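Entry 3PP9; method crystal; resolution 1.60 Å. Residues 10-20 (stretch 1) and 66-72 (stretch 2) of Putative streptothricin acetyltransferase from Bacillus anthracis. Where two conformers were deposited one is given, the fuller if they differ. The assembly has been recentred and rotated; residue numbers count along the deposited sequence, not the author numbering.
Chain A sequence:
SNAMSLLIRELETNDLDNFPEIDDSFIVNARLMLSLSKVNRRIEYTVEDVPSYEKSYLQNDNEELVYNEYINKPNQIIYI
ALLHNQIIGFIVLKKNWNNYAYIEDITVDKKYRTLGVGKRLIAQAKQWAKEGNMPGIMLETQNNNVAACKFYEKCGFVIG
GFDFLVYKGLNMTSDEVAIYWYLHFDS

Stretch 1, residues 10-20: ELETNDLDNFP
Stretch 2 66-72: VYNEYIN

No direct hydrogen bond crosses between the two stretches: an aromatic stack, aliphatic packing and two bridging waters join them, burying 404 Å². The rings of Phe19 (chi1 -147°, between wells; chi2 112°) and Tyr67 (m, chi2 -43°) stack face to face, centroids 4.1 Å apart and planes at 28°, with Phe19 CE2 3.3 Å from Tyr67 OH. Tyrosine suits this place because its ring stacks while its OH reaches water. Stretch 1 leaves extended backbone at Leu11 and Glu12 for a 3-10 turn beginning at Thr13; Asp15 N bonds Glu12 O (2.9 Å), while Asp15 OD2 (m) accepts from Glu12 N at 2.9 Å. Stretch 2 is 3-10 over 67-70. CA atoms register Glu12 with Ile71 (6.6 Å) and Leu16 with Tyr67 (7.6 Å), so the chains run in opposite directions. Leu11 (t, p), buried, and Leu16 (m, t) point toward stretch 2, offering apolar methyls; their CD2 atoms lie 3.8 and 3.7 Å from Tyr67 CB. Ile71 (m, t) extends CD1 to 3.9 Å from both Leu11 CD2 and Leu16 CD1, its branched, apolar shape also bringing CG2 3.6 Å from Thr13 OG1. Water bridges polar atoms: one joins Glu10 OE2 (2.6 Å) to backbone Asn72 N (3.1 Å); another lies 2.7 Å from Tyr67 OH and weakly reaches backbone Pro20 O (3.4 Å).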

# COMPACT_ATOMS: atom_id res chain seq x y z
N GLU A 10 7.20 4.23 -25.84
CA GLU A 10 6.20 4.94 -25.07
C GLU A 10 4.88 5.06 -25.83
O GLU A 10 4.85 5.36 -27.06
CB GLU A 10 6.72 6.34 -24.70
CG GLU A 10 5.79 7.18 -23.85
CD GLU A 10 6.42 8.53 -23.47
OE1 GLU A 10 7.58 8.77 -23.82
OE2 GLU A 10 5.74 9.33 -22.80
N LEU A 11 3.79 4.85 -25.10
CA LEU A 11 2.44 4.95 -25.64
C LEU A 11 2.18 6.39 -26.10
O LEU A 11 2.58 7.35 -25.43
CB LEU A 11 1.42 4.60 -24.55
CG LEU A 11 -0.06 4.61 -24.97
CD1 LEU A 11 -0.32 3.47 -25.89
CD2 LEU A 11 -0.93 4.50 -23.74
N GLU A 12 1.47 6.52 -27.23
CA GLU A 12 1.11 7.81 -27.83
C GLU A 12 -0.40 7.89 -27.96
O GLU A 12 -1.08 6.88 -28.06
CB GLU A 12 1.74 7.91 -29.24
CG GLU A 12 3.27 7.88 -29.24
CD GLU A 12 3.90 7.72 -30.63
OE1 GLU A 12 3.19 7.72 -31.67
OE2 GLU A 12 5.15 7.57 -30.67
N THR A 13 -0.91 9.11 -27.97
CA THR A 13 -2.34 9.33 -28.12
C THR A 13 -2.87 8.60 -29.36
O THR A 13 -3.90 7.95 -29.32
CB THR A 13 -2.62 10.83 -28.26
OG1 THR A 13 -2.19 11.51 -27.08
CG2 THR A 13 -4.09 11.05 -28.48
N ASN A 14 -2.11 8.69 -30.45
CA ASN A 14 -2.49 8.07 -31.71
C ASN A 14 -2.57 6.52 -31.65
O ASN A 14 -3.09 5.89 -32.56
CB ASN A 14 -1.61 8.62 -32.86
CG ASN A 14 -1.84 10.14 -33.15
OD1 ASN A 14 -1.01 10.79 -33.83
ND2 ASN A 14 -2.93 10.71 -32.63
N ASP A 15 -2.06 5.89 -30.58
CA ASP A 15 -2.14 4.44 -30.41
C ASP A 15 -3.44 4.00 -29.75
O ASP A 15 -3.80 2.83 -29.81
CB ASP A 15 -1.03 3.93 -29.46
CG ASP A 15 0.37 4.17 -29.99
OD1 ASP A 15 0.59 4.04 -31.22
OD2 ASP A 15 1.29 4.42 -29.16
N LEU A 16 -4.13 4.92 -29.08
CA LEU A 16 -5.35 4.57 -28.31
C LEU A 16 -6.46 3.80 -29.02
O LEU A 16 -7.13 2.97 -28.40
CB LEU A 16 -5.90 5.81 -27.59
CG LEU A 16 -4.96 6.39 -26.53
CD1 LEU A 16 -5.50 7.70 -25.97
CD2 LEU A 16 -4.70 5.37 -25.42
N ASP A 17 -6.68 4.09 -30.31
CA ASP A 17 -7.72 3.40 -31.08
C ASP A 17 -7.19 2.16 -31.80
O ASP A 17 -7.97 1.32 -32.25
CB ASP A 17 -8.37 4.35 -32.08
CG ASP A 17 -9.13 5.48 -31.41
OD1 ASP A 17 -9.36 5.40 -30.19
OD2 ASP A 17 -9.53 6.43 -32.12
N ASN A 18 -5.87 2.05 -31.91
CA ASN A 18 -5.21 0.91 -32.56
C ASN A 18 -4.84 -0.11 -31.48
O ASN A 18 -4.08 -1.05 -31.73
CB ASN A 18 -3.88 1.36 -33.19
CG ASN A 18 -4.04 2.48 -34.21
OD1 ASN A 18 -5.13 2.69 -34.77
ND2 ASN A 18 -2.94 3.19 -34.48
N PHE A 19 -5.40 0.09 -30.29
CA PHE A 19 -5.06 -0.75 -29.19
C PHE A 19 -6.00 -1.95 -29.22
O PHE A 19 -7.22 -1.81 -29.03
CB PHE A 19 -5.18 0.08 -27.91
CG PHE A 19 -4.20 -0.31 -26.86
CD1 PHE A 19 -3.19 0.56 -26.50
CD2 PHE A 19 -4.22 -1.57 -26.31
CE1 PHE A 19 -2.27 0.20 -25.56
CE2 PHE A 19 -3.30 -1.93 -25.37
CZ PHE A 19 -2.32 -1.04 -24.99
N PRO A 20 -5.44 -3.13 -29.48
CA PRO A 20 -6.24 -4.33 -29.59
C PRO A 20 -6.63 -4.95 -28.25
O PRO A 20 -6.16 -4.51 -27.20
CB PRO A 20 -5.29 -5.28 -30.31
CG PRO A 20 -3.95 -4.93 -29.72
CD PRO A 20 -4.00 -3.45 -29.43
N VAL A 66 -7.14 3.38 -17.26
CA VAL A 66 -7.48 4.22 -18.41
C VAL A 66 -6.14 4.65 -19.00
O VAL A 66 -5.45 5.48 -18.41
CB VAL A 66 -8.30 5.43 -18.00
CG1 VAL A 66 -8.60 6.31 -19.22
CG2 VAL A 66 -9.60 4.98 -17.33
N TYR A 67 -5.80 4.10 -20.17
CA TYR A 67 -4.49 4.40 -20.77
C TYR A 67 -4.20 5.89 -20.95
O TYR A 67 -3.06 6.35 -20.74
CB TYR A 67 -4.29 3.70 -22.14
CG TYR A 67 -4.53 2.21 -22.21
CD1 TYR A 67 -4.07 1.35 -21.24
CD2 TYR A 67 -5.10 1.67 -23.35
CE1 TYR A 67 -4.26 -0.03 -21.36
CE2 TYR A 67 -5.31 0.31 -23.48
CZ TYR A 67 -4.89 -0.54 -22.49
OH TYR A 67 -5.10 -1.89 -22.65
N ASN A 68 -5.21 6.67 -21.33
CA ASN A 68 -5.01 8.11 -21.57
C ASN A 68 -4.47 8.87 -20.36
O ASN A 68 -3.85 9.92 -20.50
CB ASN A 68 -6.33 8.73 -22.03
CG ASN A 68 -6.18 10.13 -22.57
OD1 ASN A 68 -6.91 11.05 -22.20
ND2 ASN A 68 -5.22 10.31 -23.46
N GLU A 69 -4.70 8.34 -19.16
CA GLU A 69 -4.22 8.97 -17.93
C GLU A 69 -2.71 8.90 -17.80
O GLU A 69 -2.14 9.59 -16.95
CB GLU A 69 -4.82 8.28 -16.70
CG GLU A 69 -6.31 8.37 -16.58
CD GLU A 69 -6.84 7.70 -15.31
OE1 GLU A 69 -6.04 7.16 -14.51
OE2 GLU A 69 -8.07 7.74 -15.10
N TYR A 70 -2.07 8.10 -18.64
CA TYR A 70 -0.62 7.88 -18.60
C TYR A 70 0.11 8.53 -19.74
O TYR A 70 1.31 8.36 -19.87
CB TYR A 70 -0.31 6.38 -18.54
CG TYR A 70 -0.76 5.77 -17.24
CD1 TYR A 70 -2.08 5.44 -17.02
CD2 TYR A 70 0.15 5.52 -16.22
CE1 TYR A 70 -2.49 4.90 -15.81
CE2 TYR A 70 -0.26 4.99 -15.01
CZ TYR A 70 -1.56 4.68 -14.81
OH TYR A 70 -1.97 4.15 -13.61
N ILE A 71 -0.61 9.28 -20.57
CA ILE A 71 0.02 9.96 -21.70
C ILE A 71 0.35 11.39 -21.32
O ILE A 71 -0.46 12.09 -20.70
CB ILE A 71 -0.89 9.91 -22.95
CG1 ILE A 71 -1.03 8.45 -23.39
CG2 ILE A 71 -0.28 10.75 -24.08
CD1 ILE A 71 -1.94 8.21 -24.58
N ASN A 72 1.58 11.80 -21.61
CA ASN A 72 2.04 13.16 -21.35
C ASN A 72 2.00 13.51 -19.85
O ASN A 72 1.39 14.50 -19.43
CB ASN A 72 1.18 14.14 -22.17
CG ASN A 72 1.75 15.55 -22.23
OD1 ASN A 72 2.94 15.76 -21.99
ND2 ASN A 72 0.89 16.51 -22.57
O HOH W 1 3.15 9.53 -23.06
O HOH W 2 -6.89 -2.50 -24.62